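Local coordinates for cricket paralysis virus 1A protein (Cricket paralysis virus, PDB 6C3R) that suppresses antiviral RNA silencing in insect cells by inhibiting host AGO2 and recruiting a cellular ubiquitin ligase complex that promotes its degradation, at residues A15-N20 / R111-H116; S41-M46 / C51-I56; R63-L68 / K81-K86. All blocks are in the same frame, centred on the assembly; numbering follows the deposited sequence.

Contact 1: A15-N20 / R111-H116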
ATOM      1  N   ALA A  15     -16.529   2.058  28.919  1.00 57.10           N
ATOM      2  CA  ALA A  15     -16.192   1.560  30.242  1.00 57.43           C
ATOM      3  C   ALA A  15     -14.828   0.880  30.263  1.00 57.53           C
ATOM      4  O   ALA A  15     -13.922   1.338  30.952  1.00 58.68           O
ATOM      5  CB  ALA A  15     -17.269   0.599  30.723  1.00 57.92           C
ATOM      6  N   GLN A  16     -14.664  -0.175  29.467  1.00 56.51           N
ATOM      7  CA  GLN A  16     -13.502  -1.061  29.623  1.00 55.69           C
ATOM      8  C   GLN A  16     -12.419  -1.002  28.561  1.00 52.43           C
ATOM      9  O   GLN A  16     -11.373  -1.619  28.749  1.00 51.75           O
ATOM     10  CB  GLN A  16     -13.984  -2.483  29.740  1.00 57.23           C
ATOM     11  CG  GLN A  16     -14.839  -2.717  30.961  1.00 60.13           C
ATOM     12  CD  GLN A  16     -15.291  -4.148  31.042  1.00 62.35           C
ATOM     13  OE1 GLN A  16     -14.882  -4.984  30.234  1.00 63.34           O
ATOM     14  NE2 GLN A  16     -16.152  -4.445  32.012  1.00 65.22           N
ATOM     15  N   PHE A  17     -12.653  -0.285  27.465  1.00 49.87           N
ATOM     16  CA  PHE A  17     -11.691  -0.210  26.361  1.00 48.37           C
ATOM     17  C   PHE A  17     -11.267   1.229  26.102  1.00 50.84           C
ATOM     18  O   PHE A  17     -10.716   1.538  25.028  1.00 49.75           O
ATOM     19  CB  PHE A  17     -12.290  -0.833  25.080  1.00 45.77           C
ATOM     20  CG  PHE A  17     -12.539  -2.314  25.168  1.00 42.59           C
ATOM     21  CD1 PHE A  17     -13.692  -2.807  25.745  1.00 42.26           C
ATOM     22  CD2 PHE A  17     -11.625  -3.221  24.660  1.00 41.08           C
ATOM     23  CE1 PHE A  17     -13.931  -4.189  25.820  1.00 41.18           C
ATOM     24  CE2 PHE A  17     -11.857  -4.597  24.735  1.00 40.17           C
ATOM     25  CZ  PHE A  17     -13.014  -5.084  25.319  1.00 39.38           C
ATOM     26  N   GLU A  18     -11.516   2.104  27.079  1.00 54.41           N
ATOM     27  CA  GLU A  18     -11.066   3.497  27.039  1.00 57.80           C
ATOM     28  C   GLU A  18     -11.510   4.207  25.761  1.00 57.13           C
ATOM     29  O   GLU A  18     -10.733   4.959  25.144  1.00 56.81           O
ATOM     30  CB  GLU A  18      -9.539   3.568  27.180  1.00 62.01           C
ATOM     31  CG  GLU A  18      -8.956   2.669  28.268  1.00 65.94           C
ATOM     32  CD  GLU A  18      -7.460   2.876  28.488  1.00 70.76           C
ATOM     33  OE1 GLU A  18      -6.808   3.587  27.682  1.00 73.46           O
ATOM     34  OE2 GLU A  18      -6.931   2.327  29.483  1.00 74.98           O
ATOM     35  N   GLY A  19     -12.750   3.926  25.354  1.00 56.28           N
ATOM     36  CA  GLY A  19     -13.382   4.578  24.216  1.00 55.18           C
ATOM     37  C   GLY A  19     -12.936   4.192  22.822  1.00 53.81           C
ATOM     38  O   GLY A  19     -13.357   4.824  21.862  1.00 56.54           O
ATOM     39  N   ASN A  20     -12.098   3.176  22.669  1.00 52.26           N
ATOM     40  CA  ASN A  20     -11.594   2.842  21.333  1.00 50.74           C
ATOM     41  C   ASN A  20     -11.099   1.408  21.187  1.00 49.35           C
ATOM     42  O   ASN A  20     -10.775   0.740  22.165  1.00 49.24           O
ATOM     43  CB  ASN A  20     -10.464   3.782  20.933  1.00 50.87           C
ATOM     44  CG  ASN A  20      -9.143   3.381  21.549  1.00 51.47           C
ATOM     45  OD1 ASN A  20      -8.342   2.693  20.917  1.00 52.86           O
ATOM     46  ND2 ASN A  20      -8.928   3.763  22.797  1.00 51.61           N
ATOM     47  N   ARG A 111     -22.861  -8.230  18.694  1.00 33.53           N
ATOM     48  CA  ARG A 111     -22.956  -9.559  19.277  1.00 33.47           C
ATOM     49  C   ARG A 111     -21.564 -10.212  19.227  1.00 32.66           C
ATOM     50  O   ARG A 111     -21.101 -10.803  20.199  1.00 33.12           O
ATOM     51  CB  ARG A 111     -24.016 -10.368  18.531  1.00 33.87           C
ATOM     52  CG  ARG A 111     -24.302 -11.769  19.048  1.00 35.18           C
ATOM     53  CD  ARG A 111     -25.053 -11.840  20.380  1.00 36.78           C
ATOM     54  NE  ARG A 111     -24.091 -11.863  21.499  1.00 37.89           N
ATOM     55  CZ  ARG A 111     -24.064 -11.069  22.573  1.00 37.55           C
ATOM     56  NH1 ARG A 111     -24.978 -10.138  22.801  1.00 37.93           N
ATOM     57  NH2 ARG A 111     -23.084 -11.235  23.456  1.00 38.31           N
ATOM     58  N   PHE A 112     -20.884 -10.048  18.104  1.00 31.52           N
ATOM     59  CA  PHE A 112     -19.586 -10.654  17.890  1.00 30.77           C
ATOM     60  C   PHE A 112     -18.497 -10.061  18.780  1.00 31.51           C
ATOM     61  O   PHE A 112     -17.663 -10.798  19.334  1.00 29.72           O
ATOM     62  CB  PHE A 112     -19.202 -10.477  16.426  1.00 30.27           C
ATOM     63  CG  PHE A 112     -17.951 -11.184  16.048  1.00 29.67           C
ATOM     64  CD1 PHE A 112     -16.713 -10.573  16.221  1.00 29.04           C
ATOM     65  CD2 PHE A 112     -18.006 -12.465  15.515  1.00 29.62           C
ATOM     66  CE1 PHE A 112     -15.553 -11.226  15.872  1.00 29.22           C
ATOM     67  CE2 PHE A 112     -16.846 -13.120  15.166  1.00 29.43           C
ATOM     68  CZ  PHE A 112     -15.619 -12.500  15.346  1.00 29.34           C
ATOM     69  N   PHE A 113     -18.499  -8.728  18.875  1.00 32.58           N
ATOM     70  CA  PHE A 113     -17.617  -7.998  19.785  1.00 34.40           C
ATOM     71  C   PHE A 113     -17.753  -8.465  21.222  1.00 35.06           C
ATOM     72  O   PHE A 113     -16.763  -8.672  21.897  1.00 33.83           O
ATOM     73  CB  PHE A 113     -17.879  -6.498  19.708  1.00 35.69           C
ATOM     74  CG  PHE A 113     -17.191  -5.709  20.791  1.00 37.32           C
ATOM     75  CD1 PHE A 113     -15.802  -5.632  20.835  1.00 37.29           C
ATOM     76  CD2 PHE A 113     -17.927  -5.052  21.783  1.00 37.77           C
ATOM     77  CE1 PHE A 113     -15.163  -4.899  21.832  1.00 37.80           C
ATOM     78  CE2 PHE A 113     -17.288  -4.312  22.774  1.00 38.17           C
ATOM     79  CZ  PHE A 113     -15.908  -4.237  22.801  1.00 37.87           C
ATOM     80  N   MET A 114     -18.990  -8.671  21.657  1.00 37.41           N
ATOM     81  CA  MET A 114     -19.265  -9.063  23.023  1.00 39.43           C
ATOM     82  C   MET A 114     -19.178 -10.551  23.289  1.00 38.90           C
ATOM     83  O   MET A 114     -19.074 -10.943  24.440  1.00 39.56           O
ATOM     84  CB  MET A 114     -20.616  -8.510  23.442  1.00 43.28           C
ATOM     85  CG  MET A 114     -20.606  -6.990  23.446  1.00 45.66           C
ATOM     86  SD  MET A 114     -22.042  -6.249  24.216  1.00 49.97           S
ATOM     87  CE  MET A 114     -23.377  -6.931  23.227  1.00 48.69           C
ATOM     88  N   ASP A 115     -19.179 -11.390  22.258  1.00 38.78           N
ATOM     89  CA  ASP A 115     -18.712 -12.779  22.437  1.00 38.90           C
ATOM     90  C   ASP A 115     -17.189 -12.923  22.473  1.00 38.14           C
ATOM     91  O   ASP A 115     -16.702 -14.013  22.738  1.00 38.79           O
ATOM     92  CB  ASP A 115     -19.299 -13.708  21.370  1.00 40.01           C
ATOM     93  CG  ASP A 115     -20.813 -13.864  21.498  1.00 41.30           C
ATOM     94  OD1 ASP A 115     -21.341 -13.612  22.591  1.00 42.40           O
ATOM     95  OD2 ASP A 115     -21.488 -14.237  20.512  1.00 42.48           O
ATOM     96  N   HIS A 116     -16.433 -11.847  22.220  1.00 37.94           N
ATOM     97  CA  HIS A 116     -14.973 -11.924  22.070  1.00 37.47           C
ATOM     98  C   HIS A 116     -14.232 -10.746  22.722  1.00 37.90           C
ATOM     99  O   HIS A 116     -13.206 -10.298  22.224  1.00 37.51           O
ATOM    100  CB  HIS A 116     -14.597 -12.046  20.586  1.00 36.89           C
ATOM    101  CG  HIS A 116     -15.177 -13.248  19.906  1.00 37.03           C
ATOM    102  ND1 HIS A 116     -16.365 -13.213  19.204  1.00 37.20           N
ATOM    103  CD2 HIS A 116     -14.738 -14.525  19.829  1.00 37.20           C
ATOM    104  CE1 HIS A 116     -16.624 -14.410  18.717  1.00 37.05           C
ATOM    105  NE2 HIS A 116     -15.643 -15.221  19.070  1.00 37.21           N
TER

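Contact 2: S41-M46 / C51-I56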
ATOM      1  N   SER A  41     -14.913   2.758  -3.086  1.00 70.94           N
ATOM      2  CA  SER A  41     -14.396   3.644  -4.126  1.00 71.53           C
ATOM      3  C   SER A  41     -14.919   3.171  -5.458  1.00 72.25           C
ATOM      4  O   SER A  41     -15.445   2.065  -5.555  1.00 72.42           O
ATOM      5  CB  SER A  41     -12.868   3.560  -4.166  1.00 70.62           C
ATOM      6  OG  SER A  41     -12.432   2.324  -4.718  1.00 69.15           O
ATOM      7  N   GLU A  42     -14.774   4.008  -6.478  1.00 74.10           N
ATOM      8  CA  GLU A  42     -14.934   3.569  -7.864  1.00 77.49           C
ATOM      9  C   GLU A  42     -13.574   3.776  -8.488  1.00 75.34           C
ATOM     10  O   GLU A  42     -13.060   4.883  -8.439  1.00 71.35           O
ATOM     11  CB  GLU A  42     -16.023   4.363  -8.606  1.00 80.41           C
ATOM     12  CG  GLU A  42     -16.565   3.618  -9.832  1.00 83.59           C
ATOM     13  CD  GLU A  42     -17.527   4.431 -10.695  1.00 85.90           C
ATOM     14  OE1 GLU A  42     -17.255   5.617 -10.976  1.00 85.97           O
ATOM     15  OE2 GLU A  42     -18.558   3.866 -11.124  1.00 87.86           O
ATOM     16  N   CYS A  43     -12.989   2.713  -9.047  1.00 76.46           N
ATOM     17  CA  CYS A  43     -11.585   2.744  -9.455  1.00 76.16           C
ATOM     18  C   CYS A  43     -11.274   1.943 -10.720  1.00 77.87           C
ATOM     19  O   CYS A  43     -11.475   0.733 -10.760  1.00 80.18           O
ATOM     20  CB  CYS A  43     -10.695   2.314  -8.267  1.00 73.29           C
ATOM     21  SG  CYS A  43      -8.959   2.876  -8.245  1.00 72.20           S
ATOM     22  N   TYR A  44     -10.777   2.646 -11.742  1.00 78.08           N
ATOM     23  CA  TYR A  44     -10.381   2.043 -13.011  1.00 79.54           C
ATOM     24  C   TYR A  44      -8.977   2.497 -13.336  1.00 79.46           C
ATOM     25  O   TYR A  44      -8.719   3.695 -13.367  1.00 79.08           O
ATOM     26  CB  TYR A  44     -11.300   2.499 -14.165  1.00 81.73           C
ATOM     27  CG  TYR A  44     -12.780   2.464 -13.869  1.00 83.34           C
ATOM     28  CD1 TYR A  44     -13.539   1.330 -14.154  1.00 85.74           C
ATOM     29  CD2 TYR A  44     -13.428   3.573 -13.307  1.00 82.85           C
ATOM     30  CE1 TYR A  44     -14.900   1.290 -13.878  1.00 88.25           C
ATOM     31  CE2 TYR A  44     -14.787   3.545 -13.022  1.00 84.82           C
ATOM     32  CZ  TYR A  44     -15.521   2.400 -13.308  1.00 87.86           C
ATOM     33  OH  TYR A  44     -16.871   2.351 -13.042  1.00 89.77           O
ATOM     34  N   CYS A  45      -8.071   1.552 -13.567  1.00 80.83           N
ATOM     35  CA  CYS A  45      -6.868   1.837 -14.342  1.00 84.27           C
ATOM     36  C   CYS A  45      -7.250   1.634 -15.799  1.00 90.61           C
ATOM     37  O   CYS A  45      -7.895   0.632 -16.116  1.00 92.38           O
ATOM     38  CB  CYS A  45      -5.716   0.877 -14.002  1.00 83.04           C
ATOM     39  SG  CYS A  45      -5.658   0.213 -12.325  1.00 78.98           S
ATOM     40  N   MET A  46      -6.870   2.556 -16.687  1.00 98.27           N
ATOM     41  CA  MET A  46      -7.053   2.327 -18.135  1.00104.10           C
ATOM     42  C   MET A  46      -5.800   1.690 -18.756  1.00103.72           C
ATOM     43  O   MET A  46      -4.730   1.643 -18.146  1.00100.51           O
ATOM     44  CB  MET A  46      -7.449   3.612 -18.898  1.00106.45           C
ATOM     45  CG  MET A  46      -8.618   4.399 -18.306  1.00108.50           C
ATOM     46  SD  MET A  46      -8.164   5.823 -17.280  1.00110.01           S
ATOM     47  CE  MET A  46      -7.495   6.962 -18.495  1.00107.48           C
ATOM     48  N   CYS A  51      -2.468  -0.379 -11.538  1.00 70.40           N
ATOM     49  CA  CYS A  51      -2.244   0.910 -10.933  1.00 67.31           C
ATOM     50  C   CYS A  51      -2.402   0.832  -9.408  1.00 63.21           C
ATOM     51  O   CYS A  51      -1.817   1.638  -8.680  1.00 61.89           O
ATOM     52  CB  CYS A  51      -3.189   1.931 -11.578  1.00 69.43           C
ATOM     53  SG  CYS A  51      -4.950   1.757 -11.204  1.00 70.49           S
ATOM     54  N   GLY A  52      -3.155  -0.159  -8.926  1.00 58.53           N
ATOM     55  CA  GLY A  52      -3.422  -0.313  -7.497  1.00 54.08           C
ATOM     56  C   GLY A  52      -4.878  -0.282  -7.091  1.00 51.39           C
ATOM     57  O   GLY A  52      -5.169  -0.329  -5.901  1.00 48.68           O
ATOM     58  N   CYS A  53      -5.790  -0.192  -8.059  1.00 51.92           N
ATOM     59  CA  CYS A  53      -7.216  -0.270  -7.782  1.00 53.32           C
ATOM     60  C   CYS A  53      -7.616  -1.629  -7.237  1.00 51.86           C
ATOM     61  O   CYS A  53      -8.534  -1.706  -6.423  1.00 50.76           O
ATOM     62  CB  CYS A  53      -8.053   0.024  -9.032  1.00 57.25           C
ATOM     63  SG  CYS A  53      -8.000   1.738  -9.614  1.00 63.36           S
ATOM     64  N   ASP A  54      -6.947  -2.689  -7.705  1.00 50.44           N
ATOM     65  CA  ASP A  54      -7.190  -4.042  -7.231  1.00 49.35           C
ATOM     66  C   ASP A  54      -6.958  -4.143  -5.735  1.00 47.47           C
ATOM     67  O   ASP A  54      -7.778  -4.693  -5.012  1.00 44.90           O
ATOM     68  CB  ASP A  54      -6.258  -5.039  -7.911  1.00 52.17           C
ATOM     69  CG  ASP A  54      -6.537  -5.218  -9.411  1.00 55.43           C
ATOM     70  OD1 ASP A  54      -7.658  -4.957  -9.913  1.00 55.96           O
ATOM     71  OD2 ASP A  54      -5.587  -5.646 -10.096  1.00 59.13           O
ATOM     72  N   ARG A  55      -5.816  -3.628  -5.294  1.00 46.80           N
ATOM     73  CA  ARG A  55      -5.459  -3.576  -3.868  1.00 47.04           C
ATOM     74  C   ARG A  55      -6.616  -2.947  -3.074  1.00 44.79           C
ATOM     75  O   ARG A  55      -7.073  -3.502  -2.102  1.00 42.83           O
ATOM     76  CB  ARG A  55      -4.153  -2.785  -3.701  1.00 50.10           C
ATOM     77  CG  ARG A  55      -3.167  -3.268  -2.644  1.00 53.29           C
ATOM     78  CD  ARG A  55      -3.365  -2.607  -1.294  1.00 57.45           C
ATOM     79  NE  ARG A  55      -3.570  -1.155  -1.398  1.00 61.18           N
ATOM     80  CZ  ARG A  55      -4.172  -0.391  -0.477  1.00 64.66           C
ATOM     81  NH1 ARG A  55      -4.625  -0.898   0.684  1.00 63.82           N
ATOM     82  NH2 ARG A  55      -4.311   0.917  -0.716  1.00 66.78           N
ATOM     83  N   ILE A  56      -7.117  -1.814  -3.560  1.00 45.06           N
ATOM     84  CA  ILE A  56      -8.296  -1.124  -3.002  1.00 43.84           C
ATOM     85  C   ILE A  56      -9.503  -2.067  -2.968  1.00 42.50           C
ATOM     86  O   ILE A  56     -10.130  -2.236  -1.933  1.00 41.73           O
ATOM     87  CB  ILE A  56      -8.695   0.152  -3.830  1.00 44.64           C
ATOM     88  CG1 ILE A  56      -7.562   1.171  -3.973  1.00 46.54           C
ATOM     89  CG2 ILE A  56      -9.897   0.848  -3.240  1.00 45.17           C
ATOM     90  CD1 ILE A  56      -6.850   1.490  -2.684  1.00 48.23           C
TER

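Contact 3: R63-L68 / K81-K86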
ATOM      1  N   ARG A  63     -13.150  -6.215   4.138  1.00 33.15           N
ATOM      2  CA  ARG A  63     -13.876  -5.512   5.194  1.00 33.27           C
ATOM      3  C   ARG A  63     -15.331  -5.992   5.229  1.00 33.47           C
ATOM      4  O   ARG A  63     -15.896  -6.196   6.308  1.00 35.02           O
ATOM      5  CB  ARG A  63     -13.826  -3.992   5.005  1.00 33.23           C
ATOM      6  CG  ARG A  63     -14.542  -3.211   6.106  1.00 33.51           C
ATOM      7  CD  ARG A  63     -14.675  -1.725   5.808  1.00 33.55           C
ATOM      8  NE  ARG A  63     -13.366  -1.088   5.674  1.00 34.18           N
ATOM      9  CZ  ARG A  63     -12.801  -0.646   4.545  1.00 34.23           C
ATOM     10  NH1 ARG A  63     -13.398  -0.708   3.363  1.00 34.41           N
ATOM     11  NH2 ARG A  63     -11.601  -0.100   4.614  1.00 34.97           N
ATOM     12  N   LYS A  64     -15.918  -6.193   4.051  1.00 33.02           N
ATOM     13  CA  LYS A  64     -17.309  -6.615   3.939  1.00 33.54           C
ATOM     14  C   LYS A  64     -17.504  -8.016   4.525  1.00 33.03           C
ATOM     15  O   LYS A  64     -18.411  -8.257   5.300  1.00 33.50           O
ATOM     16  CB  LYS A  64     -17.723  -6.578   2.480  1.00 35.00           C
ATOM     17  CG  LYS A  64     -19.210  -6.439   2.258  1.00 37.63           C
ATOM     18  CD  LYS A  64     -19.530  -6.522   0.778  1.00 40.23           C
ATOM     19  CE  LYS A  64     -21.013  -6.310   0.503  1.00 43.10           C
ATOM     20  NZ  LYS A  64     -21.394  -6.677  -0.902  1.00 44.91           N
ATOM     21  N   LEU A  65     -16.615  -8.931   4.166  1.00 32.11           N
ATOM     22  CA  LEU A  65     -16.679 -10.295   4.653  1.00 31.28           C
ATOM     23  C   LEU A  65     -16.439 -10.369   6.131  1.00 30.05           C
ATOM     24  O   LEU A  65     -17.080 -11.174   6.799  1.00 30.03           O
ATOM     25  CB  LEU A  65     -15.642 -11.181   3.939  1.00 31.54           C
ATOM     26  CG  LEU A  65     -15.971 -11.497   2.483  1.00 32.31           C
ATOM     27  CD1 LEU A  65     -14.729 -12.000   1.754  1.00 32.47           C
ATOM     28  CD2 LEU A  65     -17.107 -12.507   2.400  1.00 32.71           C
ATOM     29  N   ILE A  66     -15.506  -9.554   6.629  1.00 28.59           N
ATOM     30  CA  ILE A  66     -15.191  -9.545   8.035  1.00 28.55           C
ATOM     31  C   ILE A  66     -16.410  -9.086   8.814  1.00 28.28           C
ATOM     32  O   ILE A  66     -16.650  -9.564   9.911  1.00 27.37           O
ATOM     33  CB  ILE A  66     -13.942  -8.665   8.346  1.00 29.56           C
ATOM     34  CG1 ILE A  66     -12.670  -9.379   7.865  1.00 29.93           C
ATOM     35  CG2 ILE A  66     -13.804  -8.317   9.841  1.00 29.22           C
ATOM     36  CD1 ILE A  66     -11.505  -8.448   7.562  1.00 30.02           C
ATOM     37  N   PHE A  67     -17.201  -8.181   8.244  1.00 28.95           N
ATOM     38  CA  PHE A  67     -18.423  -7.796   8.910  1.00 29.28           C
ATOM     39  C   PHE A  67     -19.508  -8.842   8.764  1.00 29.63           C
ATOM     40  O   PHE A  67     -20.136  -9.243   9.761  1.00 29.61           O
ATOM     41  CB  PHE A  67     -18.990  -6.485   8.420  1.00 29.69           C
ATOM     42  CG  PHE A  67     -20.283  -6.159   9.104  1.00 30.26           C
ATOM     43  CD1 PHE A  67     -20.271  -5.649  10.398  1.00 30.38           C
ATOM     44  CD2 PHE A  67     -21.507  -6.465   8.511  1.00 30.40           C
ATOM     45  CE1 PHE A  67     -21.458  -5.384  11.065  1.00 30.77           C
ATOM     46  CE2 PHE A  67     -22.699  -6.213   9.173  1.00 31.08           C
ATOM     47  CZ  PHE A  67     -22.673  -5.663  10.451  1.00 31.40           C
ATOM     48  N   LEU A  68     -19.784  -9.236   7.526  1.00 29.98           N
ATOM     49  CA  LEU A  68     -20.900 -10.141   7.287  1.00 30.84           C
ATOM     50  C   LEU A  68     -20.718 -11.462   8.038  1.00 31.05           C
ATOM     51  O   LEU A  68     -21.666 -11.985   8.583  1.00 31.24           O
ATOM     52  CB  LEU A  68     -21.066 -10.421   5.809  1.00 31.55           C
ATOM     53  CG  LEU A  68     -21.519  -9.287   4.899  1.00 31.77           C
ATOM     54  CD1 LEU A  68     -21.483  -9.818   3.480  1.00 32.33           C
ATOM     55  CD2 LEU A  68     -22.895  -8.777   5.224  1.00 32.06           C
ATOM     56  N   LYS A  81     -10.516 -15.075  11.654  1.00 32.79           N
ATOM     57  CA  LYS A  81      -9.214 -14.479  11.889  1.00 33.04           C
ATOM     58  C   LYS A  81      -8.335 -14.468  10.674  1.00 32.56           C
ATOM     59  O   LYS A  81      -7.605 -13.505  10.462  1.00 32.10           O
ATOM     60  CB  LYS A  81      -8.479 -15.190  12.993  1.00 35.30           C
ATOM     61  CG  LYS A  81      -8.910 -14.738  14.380  1.00 36.76           C
ATOM     62  CD  LYS A  81      -8.557 -15.782  15.425  1.00 38.85           C
ATOM     63  CE  LYS A  81      -7.073 -16.079  15.494  1.00 40.41           C
ATOM     64  NZ  LYS A  81      -6.865 -17.363  16.227  1.00 43.27           N
ATOM     65  N   GLY A  82      -8.380 -15.538   9.885  1.00 32.62           N
ATOM     66  CA  GLY A  82      -7.625 -15.585   8.639  1.00 31.87           C
ATOM     67  C   GLY A  82      -8.029 -14.479   7.680  1.00 31.13           C
ATOM     68  O   GLY A  82      -7.185 -13.955   6.974  1.00 32.04           O
ATOM     69  N   LEU A  83      -9.312 -14.121   7.646  1.00 30.00           N
ATOM     70  CA  LEU A  83      -9.770 -12.987   6.839  1.00 29.67           C
ATOM     71  C   LEU A  83      -9.169 -11.683   7.350  1.00 29.45           C
ATOM     72  O   LEU A  83      -8.694 -10.872   6.587  1.00 30.07           O
ATOM     73  CB  LEU A  83     -11.295 -12.853   6.856  1.00 29.21           C
ATOM     74  CG  LEU A  83     -12.181 -13.887   6.160  1.00 29.04           C
ATOM     75  CD1 LEU A  83     -13.626 -13.734   6.591  1.00 28.60           C
ATOM     76  CD2 LEU A  83     -12.056 -13.749   4.659  1.00 29.37           C
ATOM     77  N   VAL A  84      -9.167 -11.497   8.651  1.00 29.36           N
ATOM     78  CA  VAL A  84      -8.522 -10.327   9.215  1.00 29.62           C
ATOM     79  C   VAL A  84      -7.046 -10.287   8.811  1.00 30.24           C
ATOM     80  O   VAL A  84      -6.513  -9.245   8.494  1.00 29.38           O
ATOM     81  CB  VAL A  84      -8.687 -10.272  10.751  1.00 28.86           C
ATOM     82  CG1 VAL A  84      -7.943  -9.090  11.324  1.00 28.36           C
ATOM     83  CG2 VAL A  84     -10.162 -10.169  11.107  1.00 29.09           C
ATOM     84  N   TRP A  85      -6.394 -11.434   8.858  1.00 32.72           N
ATOM     85  CA  TRP A  85      -4.985 -11.544   8.495  1.00 34.43           C
ATOM     86  C   TRP A  85      -4.728 -11.148   7.035  1.00 34.03           C
ATOM     87  O   TRP A  85      -3.775 -10.448   6.739  1.00 33.29           O
ATOM     88  CB  TRP A  85      -4.477 -12.966   8.800  1.00 36.23           C
ATOM     89  CG  TRP A  85      -3.094 -13.206   8.286  1.00 38.17           C
ATOM     90  CD1 TRP A  85      -2.711 -14.131   7.354  1.00 38.63           C
ATOM     91  CD2 TRP A  85      -1.916 -12.480   8.647  1.00 38.75           C
ATOM     92  NE1 TRP A  85      -1.372 -14.019   7.112  1.00 39.43           N
ATOM     93  CE2 TRP A  85      -0.853 -13.022   7.898  1.00 39.92           C
ATOM     94  CE3 TRP A  85      -1.654 -11.421   9.535  1.00 38.48           C
ATOM     95  CZ2 TRP A  85       0.462 -12.540   8.009  1.00 40.30           C
ATOM     96  CZ3 TRP A  85      -0.356 -10.940   9.647  1.00 38.62           C
ATOM     97  CH2 TRP A  85       0.687 -11.500   8.888  1.00 39.94           C
ATOM     98  N   LYS A  86      -5.591 -11.602   6.138  1.00 34.82           N
ATOM     99  CA  LYS A  86      -5.549 -11.167   4.734  1.00 35.00           C
ATOM    100  C   LYS A  86      -5.775  -9.673   4.529  1.00 34.45           C
ATOM    101  O   LYS A  86      -5.168  -9.079   3.647  1.00 35.27           O
ATOM    102  CB  LYS A  86      -6.565 -11.912   3.913  1.00 34.91           C
ATOM    103  CG  LYS A  86      -6.164 -13.327   3.610  1.00 36.23           C
ATOM    104  CD  LYS A  86      -7.407 -14.099   3.212  1.00 37.57           C
ATOM    105  CE  LYS A  86      -7.078 -15.444   2.619  1.00 39.30           C
ATOM    106  NZ  LYS A  86      -8.309 -16.284   2.690  1.00 40.89           N
TER

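Contact 1: A15-N20 / R111-H116
Phe17, just past the end of helix 2-16, and Phe113, near the end of helix 110-114, have the closest backbones of the two segments, yet their CA atoms are 11.8 Å apart, so the gap is spanned by the two rings alone. The side chains come from opposite directions and meet at their outer ends: CZ of Phe113 sits over one face of the Phe17 ring, off-centre toward its rim, 3.6 Å from Phe17 CE1. With planes inclined at 56° and centroids 5.3 Å apart, the pair is an oblique aromatic contact. CG of Phe113 lies trans to its backbone N (chi1 169°), which sends the ring outward across the gap.

Local bonds shape the backbone behind each ring. Phe17 opens a type I' turn closed by Asn20 N on Phe17 O (3.2 Å), with Glu18 and Gly19 at positive phi, and Asn20 ND2 reaches back to Glu18 O. On the other side, His116 ND1 donates to a lone pair of Phe112 O at 2.7 Å, which places the imidazole beside Phe112, ND1 lying over the face of that ring, while His116 itself is the N-cap of the next helix.

Both phenylalanines are buried. Helix 117-123 covers Phe17 through Leu117 and Gln121 and adds the ring of Phe120 beside Phe113. Phe113 also packs on Ala9 and Ile13 of helix 2-16.

Contact 2: S41-M46 / C51-I56
Cys43–Cys53 and Cys45–Cys51 form two nested disulfides that fasten strand 42-45 to the beginning of helix 53-70, across the short loop that reverses the chain. The cystines are the tight part of the contact. Each links residues whose CA atoms are less than 6 Å apart, and both twist in the left-handed sense, with torsions about the S–S bond of -64° for Cys43–Cys53 and -73° for Cys45–Cys51. The half-cystines reach the junction by different routes: SG of Cys43 extends trans to its own N, whereas SG of Cys53 swings beside its N, at chi1 -69°, and so turns from the first turn of the helix toward the strand. Gly52, the N-cap residue, has a phi of positive sign that lets the chain turn into the helix between Cys51 and Cys53.

Beyond the sulfurs the two segments touch less, although Ser41 and Ile56 are buried, both packing on Cys51 of the second subunit. Across the two segments Ser41 touches just the CG2 branch of Ile56; its OG is hydrogen-bonded to Glu60 and its O to Lys57 NZ, further along the same helix. On the opposite side of the strand Glu42 and Tyr44 point away from the helix and are exposed, joined by a weak hydrogen bond from Tyr44 OH to Glu42 OE2. Residues 42-45 pair antiparallel with a strand of the second subunit, so the disulfide-braced segment lies at the dimer interface. The two cystines also touch, Cys45 SG lying 3.9 Å from Cys53 SG.

Contact 3: R63-L68 / K81-K86
Ile66 meets Leu83 and Val84 where helices 53-70 and 77-90, consecutive in the chain, run back alongside each other as an antiparallel helical hairpin. The axes of the two short segments pass 9.6 Å apart, with their directions at 159°, and the side chains that meet are all apolar.

The CB of Ile66 leaves its helix obliquely to the partner, and it is the longer branch that closes the gap. CG1 is trans to the carbonyl carbon (chi1 -73°), which brings it 3.9 Å from Leu83 CB. The next bond carries CD1 past that CB to the backbone of the facing helix, where it lies 3.8 Å from Leu83 O and 3.9 Å from Val84 CA. At the same tip the CG2 methyl of Val84 is 4.2 Å from Ile66 CD1. The ethyl arm thus slides past the Leu83 side chain, which extends in the opposite direction, and reaches the main chain between Leu83 and Val84. Leu83 answers from its own helix: its CD1 lies 4.2 Å from Leu65 CB, at the more open margin of the contact.

The same two helices are also joined by a polar link, since Trp80 NE1 donates to Ile66 O. Strand 104-108 covers Ile66 through Leu106, and helix 129-136 packs Leu136 against Val84, whose side chain is about 11 Å from that of Arg133, a residue involved in inhibiting stress granule formation.

The three contacts are spread along the molecule, with contact 3 between the other two: its centre is 18 Å from that of contact 1 and 20 Å from that of contact 2, while contacts 1 and 2 are 34 Å apart on opposite sides of the chain's centre. Contact 1 closes a long loop in which contacts 2 and 3 follow in series. Helix 53-70 runs through both of these, starting at the disulfides and pairing with helix 77-90 further along. Contact 1 packs the residue that follows helix 2-16, which holds the BC-box, against helix 110-114, whereas contacts 2 and 3 both touch the second subunit.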